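Local coordinates for protein malate synthase (Haloferax volcanii, PDB 3OYZ) that catalyses the magnesium-dependent Claisen condensation of acetyl-CoA with glyoxylate, followed by hydrolysis to malate and CoA, in the glyoxylate cycle, at residues Pro122-Gly125 with Asp129-Lys132; Asp188-Tyr193 with Arg242-Asp247; Thr337-Val340 with Asp344-Val347; Asp348-Phe353 with Ala394-Ile399. All blocks are in the same frame, centred on the assembly; numbering follows the deposited sequence.

Interaction 1: Pro122-Gly125 with Asp129-Lys132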
loop_
_atom_site.group_PDB
_atom_site.type_symbol
_atom_site.label_atom_id
_atom_site.label_comp_id
_atom_site.label_asym_id
_atom_site.label_seq_id
_atom_site.Cartn_x
_atom_site.Cartn_y
_atom_site.Cartn_z
ATOM N N PRO A 122 -13.452 12.155 15.621
ATOM C CA PRO A 122 -12.307 11.325 15.773
ATOM C C PRO A 122 -12.744 9.863 15.992
ATOM O O PRO A 122 -13.879 9.564 16.289
ATOM C CB PRO A 122 -11.699 11.858 17.070
ATOM C CG PRO A 122 -12.962 12.074 17.926
ATOM C CD PRO A 122 -13.822 12.809 16.904
ATOM N N GLU A 123 -11.800 8.960 15.875
ATOM C CA GLU A 123 -11.894 7.557 16.283
ATOM C C GLU A 123 -13.029 6.747 15.575
ATOM O O GLU A 123 -13.567 5.843 16.216
ATOM C CB GLU A 123 -12.036 7.475 17.822
ATOM C CG GLU A 123 -10.833 7.971 18.610
ATOM C CD GLU A 123 -9.712 6.967 18.596
ATOM O OE1 GLU A 123 -8.734 7.222 19.291
ATOM O OE2 GLU A 123 -9.704 5.959 17.847
ATOM N N VAL A 124 -13.429 7.115 14.359
ATOM C CA VAL A 124 -14.522 6.436 13.663
ATOM C C VAL A 124 -14.013 4.980 13.365
ATOM O O VAL A 124 -12.800 4.707 13.410
ATOM C CB VAL A 124 -14.976 7.231 12.431
ATOM C CG1 VAL A 124 -15.624 8.637 12.819
ATOM C CG2 VAL A 124 -13.830 7.388 11.418
ATOM N N GLY A 125 -14.931 4.054 13.139
ATOM C CA GLY A 125 -14.586 2.650 12.857
ATOM C C GLY A 125 -15.022 2.333 11.437
ATOM O O GLY A 125 -14.680 3.110 10.535
ATOM N N ASP A 129 -20.373 2.791 11.745
ATOM C CA ASP A 129 -20.073 3.803 12.819
ATOM C C ASP A 129 -20.079 5.221 12.206
ATOM O O ASP A 129 -20.542 6.189 12.843
ATOM C CB ASP A 129 -18.667 3.597 13.391
ATOM C CG ASP A 129 -18.336 4.582 14.561
ATOM O OD1 ASP A 129 -19.138 4.638 15.542
ATOM O OD2 ASP A 129 -17.359 5.362 14.402
ATOM N N TRP A 130 -19.572 5.404 10.984
ATOM C CA TRP A 130 -19.717 6.732 10.344
ATOM C C TRP A 130 -21.164 7.121 10.125
ATOM O O TRP A 130 -21.524 8.308 10.233
ATOM C CB TRP A 130 -19.013 6.866 8.951
ATOM C CG TRP A 130 -17.539 6.522 8.912
ATOM C CD1 TRP A 130 -16.840 5.620 9.666
ATOM C CD2 TRP A 130 -16.626 6.981 7.901
ATOM N NE1 TRP A 130 -15.549 5.510 9.216
ATOM C CE2 TRP A 130 -15.401 6.299 8.097
ATOM C CE3 TRP A 130 -16.772 7.857 6.818
ATOM C CZ2 TRP A 130 -14.262 6.521 7.302
ATOM C CZ3 TRP A 130 -15.628 8.066 5.979
ATOM C CH2 TRP A 130 -14.396 7.423 6.259
ATOM N N LYS A 131 -22.048 6.166 9.848
ATOM C CA LYS A 131 -23.453 6.504 9.631
ATOM C C LYS A 131 -23.974 6.940 11.024
ATOM O O LYS A 131 -24.939 7.683 11.093
ATOM C CB LYS A 131 -24.215 5.233 9.211
ATOM C CG LYS A 131 -23.782 4.867 7.751
ATOM C CD LYS A 131 -24.499 3.553 7.273
ATOM C CE LYS A 131 -23.926 3.156 5.870
ATOM N NZ LYS A 131 -24.330 1.710 5.717
ATOM N N LYS A 132 -23.485 6.380 12.119
ATOM C CA LYS A 132 -24.055 6.842 13.461
ATOM C C LYS A 132 -23.709 8.339 13.680
ATOM O O LYS A 132 -24.544 9.082 14.163
ATOM C CB LYS A 132 -23.362 6.086 14.598
ATOM C CG LYS A 132 -23.804 4.597 14.618
ATOM C CD LYS A 132 -22.948 3.808 15.607
ATOM C CE LYS A 132 -23.406 2.322 15.535
ATOM N NZ LYS A 132 -22.577 1.483 16.486
#
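The carboxylate oxygen OD2 of D129 accepts two N-H groups: the amide N of G125, 3.0 Å from it, and the indole NE1 of W87, which lies outside the two segments. The G125 bond is bent and reaches D129 OD2 on its anti side, out of the carboxylate plane. Because CG of D129 stands trans to its own backbone N (chi1 -177°), the carboxylate swings from the first turn of helix 127-143 back over the loop. There OD2 also lies against V124, 3.1 Å from its CA.

A second bond runs the other way. The indole NE1 of W130 donates to the carbonyl O of G125 at 2.9 Å; NE1 sits above the carbonyl plane rather than within it, and the oxygen lies at the ring edge, slightly off the ring plane. G125 thus has both its N-H and its C=O taken by successive helix residues, and its backbone torsions (phi -115°, psi -128°), unfavourable for other residues, suit glycine. V124 lies against both side chains, its CG2 3.4 Å from W130 NE1 and its CB 3.7 Å from W130 CD1, crossing W130 nearly at right angles.

This is the turn between barrel strand 118-121 and its following helix in a TIM barrel. E123, just before V124, turns the other way, with OE2 in a salt bridge to R89 and its side chain about 5 Å from the magnesium ion. Buried polar atoms are therefore paired while the loop is tied to its helix, which probably steadies the backbone that carries E123 beside the metal.

Interaction 2: Asp188-Tyr193 with Arg242-Asp247. With MG (magnesium ion), chain D; PYR (pyruvic acid), chain C.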
loop_
_atom_site.group_PDB
_atom_site.type_symbol
_atom_site.label_atom_id
_atom_site.label_comp_id
_atom_site.label_asym_id
_atom_site.label_seq_id
_atom_site.Cartn_x
_atom_site.Cartn_y
_atom_site.Cartn_z
ATOM N N ASP A 188 -5.745 11.844 8.317
ATOM C CA ASP A 188 -5.065 10.794 9.063
ATOM C C ASP A 188 -4.734 11.201 10.496
ATOM O O ASP A 188 -4.326 12.350 10.720
ATOM C CB ASP A 188 -3.779 10.394 8.360
ATOM C CG ASP A 188 -4.081 9.607 7.096
ATOM O OD1 ASP A 188 -5.163 8.991 7.120
ATOM O OD2 ASP A 188 -3.341 9.656 6.122
ATOM N N GLY A 189 -4.852 10.239 11.409
ATOM C CA GLY A 189 -4.432 10.445 12.772
ATOM C C GLY A 189 -3.350 9.452 13.113
ATOM O O GLY A 189 -3.622 8.470 13.761
ATOM N N GLU A 190 -2.114 9.749 12.748
ATOM C CA GLU A 190 -1.035 8.770 12.868
ATOM C C GLU A 190 -0.777 8.289 14.288
ATOM O O GLU A 190 -0.298 7.165 14.454
ATOM C CB GLU A 190 0.262 9.234 12.222
ATOM C CG GLU A 190 0.410 8.935 10.728
ATOM C CD GLU A 190 -0.127 10.033 9.821
ATOM O OE1 GLU A 190 -0.907 10.840 10.359
ATOM O OE2 GLU A 190 0.161 10.061 8.597
ATOM N N VAL A 191 -1.138 9.089 15.287
ATOM C CA VAL A 191 -0.743 8.757 16.659
ATOM C C VAL A 191 -1.670 7.655 17.186
ATOM O O VAL A 191 -1.199 6.586 17.571
ATOM C CB VAL A 191 -0.721 9.970 17.612
ATOM C CG1 VAL A 191 -0.071 9.492 18.899
ATOM C CG2 VAL A 191 0.138 11.063 17.008
ATOM N N ASP A 192 -2.969 7.910 17.209
ATOM C CA ASP A 192 -3.890 6.849 17.599
ATOM C C ASP A 192 -3.870 5.671 16.602
ATOM O O ASP A 192 -4.081 4.515 16.999
ATOM C CB ASP A 192 -5.290 7.426 17.664
ATOM C CG ASP A 192 -5.572 8.125 19.014
ATOM O OD1 ASP A 192 -5.207 7.474 20.008
ATOM O OD2 ASP A 192 -6.055 9.288 19.015
ATOM N N TYR A 193 -3.492 5.929 15.353
ATOM C CA TYR A 193 -3.418 4.825 14.403
ATOM C C TYR A 193 -2.273 3.906 14.756
ATOM O O TYR A 193 -2.414 2.686 14.750
ATOM C CB TYR A 193 -3.200 5.425 13.013
ATOM C CG TYR A 193 -3.139 4.395 11.890
ATOM C CD1 TYR A 193 -4.316 3.876 11.356
ATOM C CD2 TYR A 193 -1.913 3.997 11.348
ATOM C CE1 TYR A 193 -4.257 2.927 10.271
ATOM C CE2 TYR A 193 -1.853 3.096 10.297
ATOM C CZ TYR A 193 -3.020 2.610 9.728
ATOM O OH TYR A 193 -2.831 1.690 8.702
ATOM N N ARG A 242 8.945 20.086 6.525
ATOM C CA ARG A 242 8.948 20.363 5.093
ATOM C C ARG A 242 9.103 19.118 4.240
ATOM O O ARG A 242 8.422 18.996 3.225
ATOM C CB ARG A 242 10.071 21.325 4.636
ATOM C CG ARG A 242 9.873 22.763 5.045
ATOM C CD ARG A 242 11.190 23.521 4.836
ATOM N NE ARG A 242 10.931 24.880 5.276
ATOM C CZ ARG A 242 11.858 25.813 5.427
ATOM N NH1 ARG A 242 13.121 25.522 5.143
ATOM N NH2 ARG A 242 11.503 27.029 5.839
ATOM N N GLU A 243 10.032 18.245 4.602
ATOM C CA GLU A 243 10.255 16.997 3.855
ATOM C C GLU A 243 8.989 16.079 3.889
ATOM O O GLU A 243 8.684 15.408 2.892
ATOM C CB GLU A 243 11.391 16.222 4.544
ATOM C CG GLU A 243 12.760 16.886 4.255
ATOM C CD GLU A 243 13.913 16.211 5.002
ATOM O OE1 GLU A 243 13.674 15.345 5.887
ATOM O OE2 GLU A 243 15.078 16.580 4.721
ATOM N N ARG A 244 8.302 16.031 5.036
ATOM C CA ARG A 244 7.057 15.242 5.154
ATOM C C ARG A 244 5.995 15.830 4.219
ATOM O O ARG A 244 5.303 15.107 3.486
ATOM C CB ARG A 244 6.572 15.243 6.605
ATOM C CG ARG A 244 5.198 14.582 6.749
ATOM C CD ARG A 244 5.320 13.109 6.152
ATOM N NE ARG A 244 4.175 12.390 6.687
ATOM C CZ ARG A 244 4.213 11.530 7.687
ATOM N NH1 ARG A 244 5.374 11.130 8.248
ATOM N NH2 ARG A 244 3.040 11.115 8.111
ATOM N N MET A 245 5.855 17.151 4.195
ATOM C CA MET A 245 4.848 17.766 3.304
ATOM C C MET A 245 5.123 17.484 1.847
ATOM O O MET A 245 4.202 17.185 1.092
ATOM C CB MET A 245 4.739 19.277 3.526
ATOM C CG MET A 245 4.081 19.532 4.891
ATOM S SD MET A 245 3.904 21.381 5.035
ATOM C CE MET A 245 5.567 21.881 5.501
ATOM N N THR A 246 6.397 17.546 1.455
ATOM C CA THR A 246 6.776 17.206 0.093
ATOM C C THR A 246 6.467 15.745 -0.200
ATOM O O THR A 246 5.946 15.476 -1.272
ATOM C CB THR A 246 8.268 17.450 -0.140
ATOM O OG1 THR A 246 8.505 18.851 0.017
ATOM C CG2 THR A 246 8.629 17.014 -1.529
ATOM N N ASP A 247 6.813 14.839 0.712
ATOM C CA ASP A 247 6.442 13.426 0.542
ATOM C C ASP A 247 4.908 13.220 0.415
ATOM O O ASP A 247 4.463 12.548 -0.501
ATOM C CB ASP A 247 6.970 12.642 1.737
ATOM C CG ASP A 247 7.082 11.156 1.436
ATOM O OD1 ASP A 247 8.015 10.777 0.703
ATOM O OD2 ASP A 247 6.246 10.339 1.878
HETATM MG MG MG D . -6.239 10.617 17.682
HETATM C C PYR C . -3.983 11.317 16.268
HETATM O O PYR C . -4.493 10.354 16.935
HETATM O OXT PYR C . -2.925 11.190 15.550
HETATM C CA PYR C . -4.712 12.506 16.232
HETATM O O3 PYR C . -5.854 12.593 16.854
HETATM C CB PYR C . -4.233 13.648 15.416
HETATM O O HOH W 1 -5.799 12.096 19.478
HETATM O O HOH W 2 -8.093 11.276 18.013
#
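E190 and R244 join two neighbouring beta-alpha units of the TIM barrel, helix 190-197 after strand 183-188 and helix 238-249 after strand 226-229. Their link is ionic: OE2 of E190 lies 3.1 Å from NH2 of R244, a salt bridge that arrives at the edge of the guanidinium group. The carboxylate and guanidinium planes are turned 57° apart. Both chains are bent at chi2 and approach from opposite directions, long enough to span backbones whose nearest CA atoms, in E190 and R244, are 12.9 Å apart. The same NH2 also pairs with D229, so R244 probably balances two acidic groups, and its length lets it reach both.

Hydrogen bonding holds the pyruvate, the glyoxylate analogue in this complex, at the start of helix 190-197. G189 is the N-cap, and its lack of a side chain suits the spot, since a CB would crowd the ligand. The amide N of V191 donates to OXT of pyruvate at 2.8 Å (153° at the hydrogen). The amide N of D192 donates to O of pyruvate at 2.9 Å, about as straight (159°). These first-turn N-H groups, helped by the helix dipole, would probably favour a carboxylate; R84 also hydrogen-bonds the pyruvate.

Metal coordination completes the site. Pyruvate chelates the magnesium ion through O and O3, two waters add to the shell, and E158 supplies a further carboxylate. D192, with CG trans to its carbonyl carbon, directs its acid group to the metal: OD2 of D192 stands 1.9 Å from the magnesium ion.

Interaction 3: Thr337-Val340 with Asp344-Val347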
loop_
_atom_site.group_PDB
_atom_site.type_symbol
_atom_site.label_atom_id
_atom_site.label_comp_id
_atom_site.label_asym_id
_atom_site.label_seq_id
_atom_site.Cartn_x
_atom_site.Cartn_y
_atom_site.Cartn_z
ATOM N N THR A 337 20.913 13.555 15.889
ATOM C CA THR A 337 20.797 12.668 17.033
ATOM C C THR A 337 19.412 12.019 17.147
ATOM O O THR A 337 18.420 12.567 16.672
ATOM C CB THR A 337 21.082 13.425 18.324
ATOM O OG1 THR A 337 20.152 14.511 18.434
ATOM C CG2 THR A 337 22.487 13.982 18.267
ATOM N N SER A 338 19.347 10.847 17.770
ATOM C CA SER A 338 18.093 10.328 18.312
ATOM C C SER A 338 18.368 9.591 19.610
ATOM O O SER A 338 19.485 9.135 19.843
ATOM C CB SER A 338 17.400 9.393 17.318
ATOM O OG SER A 338 18.343 8.588 16.646
ATOM N N TYR A 339 17.357 9.496 20.464
ATOM C CA TYR A 339 17.445 8.705 21.657
ATOM C C TYR A 339 16.652 7.405 21.491
ATOM O O TYR A 339 15.596 7.384 20.837
ATOM C CB TYR A 339 16.822 9.521 22.773
ATOM C CG TYR A 339 16.999 8.870 24.090
ATOM C CD1 TYR A 339 18.284 8.551 24.544
ATOM C CD2 TYR A 339 15.913 8.594 24.908
ATOM C CE1 TYR A 339 18.499 7.977 25.777
ATOM C CE2 TYR A 339 16.108 8.005 26.137
ATOM C CZ TYR A 339 17.408 7.713 26.557
ATOM O OH TYR A 339 17.672 7.128 27.765
ATOM N N VAL A 340 17.117 6.343 22.138
ATOM C CA VAL A 340 16.520 5.018 22.059
ATOM C C VAL A 340 16.241 4.638 23.495
ATOM O O VAL A 340 17.125 4.117 24.184
ATOM C CB VAL A 340 17.462 3.995 21.401
ATOM C CG1 VAL A 340 16.926 2.563 21.538
ATOM C CG2 VAL A 340 17.652 4.308 19.936
ATOM N N ASP A 344 12.587 1.421 31.306
ATOM C CA ASP A 344 12.457 2.481 32.314
ATOM C C ASP A 344 12.141 3.874 31.795
ATOM O O ASP A 344 11.288 4.571 32.339
ATOM C CB ASP A 344 13.736 2.563 33.149
ATOM C CG ASP A 344 13.578 1.891 34.490
ATOM O OD1 ASP A 344 12.532 2.122 35.146
ATOM O OD2 ASP A 344 14.509 1.146 34.867
ATOM N N ASP A 345 12.850 4.295 30.753
ATOM C CA ASP A 345 12.559 5.571 30.107
ATOM C C ASP A 345 11.094 5.710 29.651
ATOM O O ASP A 345 10.440 6.732 29.910
ATOM C CB ASP A 345 13.494 5.758 28.913
ATOM C CG ASP A 345 14.924 6.016 29.326
ATOM O OD1 ASP A 345 15.134 6.851 30.240
ATOM O OD2 ASP A 345 15.824 5.388 28.723
ATOM N N ILE A 346 10.588 4.662 28.994
ATOM C CA ILE A 346 9.197 4.623 28.518
ATOM C C ILE A 346 8.150 4.866 29.620
ATOM O O ILE A 346 7.314 5.783 29.509
ATOM C CB ILE A 346 8.873 3.322 27.726
ATOM C CG1 ILE A 346 9.547 3.371 26.346
ATOM C CG2 ILE A 346 7.375 3.195 27.574
ATOM C CD1 ILE A 346 10.064 2.036 25.901
ATOM N N VAL A 347 8.223 4.077 30.684
ATOM C CA VAL A 347 7.390 4.353 31.849
ATOM C C VAL A 347 7.507 5.799 32.385
ATOM O O VAL A 347 6.500 6.412 32.757
ATOM C CB VAL A 347 7.798 3.393 32.983
ATOM C CG1 VAL A 347 6.870 3.583 34.178
ATOM C CG2 VAL A 347 7.904 1.937 32.453
#
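Y339 places its CG trans to the backbone N (chi1 -173°), which carries the ring beyond strand 337-339 toward helix 343-358, while D345 has its CG opposite the carbonyl carbon, sending the carboxylate out to meet it. Phenol and acid come together at OH of Y339 and OD2 of D345, 2.7 Å apart. The two side chains cross at about a right angle, and their planes are 67° apart, so the carboxylate stands steeply to the ring. It approaches at the ring edge, where D345 OD2 is also 3.7 Å from CE2 of Y339. D345 OD1 is farther from the Y339 hydroxyl OH, at 3.6 Å, and the short approach belongs to one oxygen.

A short connection leads from strand 337-339 through V340 into helix 343-358, three residues separating the segments, and the long tyrosine spans the gap between strand and helix with a polar end that suits an acidic partner near the surface. S342 holds the N-H of D345 through its OG at the start of the helix. A phenylalanine in place of Y339 is likely to cost D345 OD2 its contact with the hydroxyl, weakening the tie between strand and helix, though OD2 has a further hydrogen bond close by in the chain.

Strand 337-339 also pairs antiparallel with a strand of the second subunit, continuing the sheet across the interface. The Y339 ring meets W279 of that subunit with the planes at about 45°, and both Y339 and D345 pack on its G277.

Interaction 4: Asp348-Phe353 with Ala394-Ile399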
loop_
_atom_site.group_PDB
_atom_site.type_symbol
_atom_site.label_atom_id
_atom_site.label_comp_id
_atom_site.label_asym_id
_atom_site.label_seq_id
_atom_site.Cartn_x
_atom_site.Cartn_y
_atom_site.Cartn_z
ATOM N N ASP A 348 8.719 6.346 32.408
ATOM C CA ASP A 348 8.935 7.716 32.870
ATOM C C ASP A 348 8.151 8.718 32.006
ATOM O O ASP A 348 7.445 9.595 32.547
ATOM C CB ASP A 348 10.436 8.096 32.815
ATOM C CG ASP A 348 11.288 7.484 33.953
ATOM O OD1 ASP A 348 10.704 6.923 34.902
ATOM O OD2 ASP A 348 12.548 7.542 33.891
ATOM N N SER A 349 8.291 8.619 30.675
ATOM C CA SER A 349 7.564 9.549 29.796
ATOM C C SER A 349 6.063 9.485 30.027
ATOM O O SER A 349 5.382 10.508 29.987
ATOM C CB SER A 349 7.860 9.277 28.328
ATOM O OG SER A 349 9.261 9.194 28.165
ATOM N N MET A 350 5.574 8.291 30.349
ATOM C CA MET A 350 4.145 8.057 30.530
ATOM C C MET A 350 3.576 8.663 31.824
ATOM O O MET A 350 2.533 9.338 31.794
ATOM C CB MET A 350 3.842 6.560 30.394
ATOM C CG MET A 350 3.836 6.011 28.948
ATOM S SD MET A 350 3.526 4.228 28.822
ATOM C CE MET A 350 2.003 4.038 29.747
ATOM N N GLU A 351 4.271 8.421 32.938
ATOM C CA GLU A 351 3.960 9.020 34.256
ATOM C C GLU A 351 4.037 10.542 34.251
ATOM O O GLU A 351 3.074 11.201 34.650
ATOM C CB GLU A 351 4.812 8.417 35.367
ATOM C CG GLU A 351 4.357 6.994 35.714
ATOM C CD GLU A 351 5.408 6.163 36.443
ATOM O OE1 GLU A 351 5.109 5.004 36.790
ATOM O OE2 GLU A 351 6.549 6.618 36.673
ATOM N N GLU A 352 5.129 11.077 33.701
ATOM C CA GLU A 352 5.219 12.510 33.390
ATOM C C GLU A 352 4.017 13.043 32.597
ATOM O O GLU A 352 3.469 14.099 32.932
ATOM C CB GLU A 352 6.538 12.897 32.694
ATOM C CG GLU A 352 6.550 14.393 32.304
ATOM C CD GLU A 352 7.738 14.910 31.487
ATOM O OE1 GLU A 352 7.600 16.051 30.978
ATOM O OE2 GLU A 352 8.787 14.236 31.337
ATOM N N PHE A 353 3.595 12.348 31.538
ATOM C CA PHE A 353 2.431 12.826 30.781
ATOM C C PHE A 353 1.124 12.750 31.584
ATOM O O PHE A 353 0.318 13.693 31.542
ATOM C CB PHE A 353 2.235 12.138 29.410
ATOM C CG PHE A 353 0.894 12.443 28.819
ATOM C CD1 PHE A 353 0.688 13.635 28.136
ATOM C CD2 PHE A 353 -0.188 11.618 29.090
ATOM C CE1 PHE A 353 -0.550 13.971 27.646
ATOM C CE2 PHE A 353 -1.435 11.926 28.614
ATOM C CZ PHE A 353 -1.626 13.116 27.901
ATOM N N ALA A 394 -0.063 5.223 22.500
ATOM C CA ALA A 394 0.909 4.619 21.564
ATOM C C ALA A 394 2.216 4.160 22.171
ATOM O O ALA A 394 2.783 3.142 21.744
ATOM C CB ALA A 394 1.211 5.535 20.346
ATOM N N ALA A 395 2.730 4.939 23.130
ATOM C CA ALA A 395 3.997 4.584 23.809
ATOM C C ALA A 395 3.890 3.281 24.604
ATOM O O ALA A 395 4.895 2.680 24.909
ATOM C CB ALA A 395 4.437 5.702 24.805
ATOM N N MET A 396 2.694 2.881 25.021
ATOM C CA MET A 396 2.506 1.752 25.934
ATOM C C MET A 396 2.751 0.406 25.244
ATOM O O MET A 396 2.933 -0.608 25.909
ATOM C CB MET A 396 1.075 1.796 26.454
ATOM C CG MET A 396 0.864 0.897 27.665
ATOM S SD MET A 396 -0.764 1.237 28.334
ATOM C CE MET A 396 -1.093 2.925 27.804
ATOM N N THR A 397 2.735 0.356 23.909
ATOM C CA THR A 397 2.869 -0.960 23.240
ATOM C C THR A 397 4.037 -1.840 23.646
ATOM O O THR A 397 3.822 -3.008 23.937
ATOM C CB THR A 397 2.773 -0.827 21.695
ATOM O OG1 THR A 397 1.473 -0.288 21.466
ATOM C CG2 THR A 397 2.921 -2.176 20.993
ATOM N N PRO A 398 5.271 -1.307 23.685
ATOM C CA PRO A 398 6.381 -2.166 24.117
ATOM C C PRO A 398 6.203 -2.706 25.542
ATOM O O PRO A 398 6.587 -3.844 25.789
ATOM C CB PRO A 398 7.626 -1.292 23.963
ATOM C CG PRO A 398 7.168 0.072 23.599
ATOM C CD PRO A 398 5.692 0.046 23.258
ATOM N N ILE A 399 5.512 -1.964 26.411
ATOM C CA ILE A 399 5.137 -2.433 27.741
ATOM C C ILE A 399 4.031 -3.503 27.731
ATOM O O ILE A 399 4.174 -4.502 28.440
ATOM C CB ILE A 399 4.630 -1.281 28.659
ATOM C CG1 ILE A 399 5.673 -0.169 28.784
ATOM C CG2 ILE A 399 4.193 -1.825 30.048
ATOM C CD1 ILE A 399 7.104 -0.664 28.796
#
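M350 reaches from helix 343-358 to the junction of helices 389-395 and 397-408, touching A395 and M396. Its first torsion sets CG trans to the carbonyl carbon (chi1 -76°), and an extended chi2 carries the sulfur straight outward. The chain then bends at chi3 (53°), so that the methyl CE turns onto M396 while CG remains beside A395. CG of M350 lies 4.2 Å from CB of A395. Farther along, SD of M350 lies 3.9 Å from CA of M396. At the end, CE of M350 comes to 3.8 Å from CE of M396.

M396 answers with a nearly extended chain, its CG trans to the backbone N (chi1 -165°), bent only at its last torsion. The two methionines cross at about a right angle, and CE of M350 lies alongside M396 as well as at its methyl, being 3.9 Å from CG of M396. The flexible, unbranched methionine can follow both A395 and M396, and the small A395 lets the helices come close, with 7.6 Å between the CA atoms of M350 and A395. With alanine in place of M350, SD and CE are gone, and a gap would probably open beside M396 and the junction.

Around the contact, M350 also packs on Y392 of helix 389-395 and on V431 near the C-terminus, while A395 and F353 rest on W387 of strand 382-387, and F353 also touches M366 of the antiparallel strand 364-369.

Overall arrangement
The four contacts follow one another along the chain and run from the TIM barrel into the C-terminal part. Interactions 1 and 2 belong to the barrel, after strands 118-121 and 183-188; their centres are 21 Å apart, yet they touch where E123 meets D192 beside the magnesium ion. Interaction 2 touches interaction 4, where the carbonyl O of V191 packs on CB of A394 of helix 389-395. Interactions 3 and 4 share helix 343-358, with centres 10 Å apart, and both touch the second subunit. The centres of interactions 1 and 3 lie about 34 Å apart on opposite sides of the chain's centre. Packing thus connects the metal site with C-terminal helices near a subunit interface.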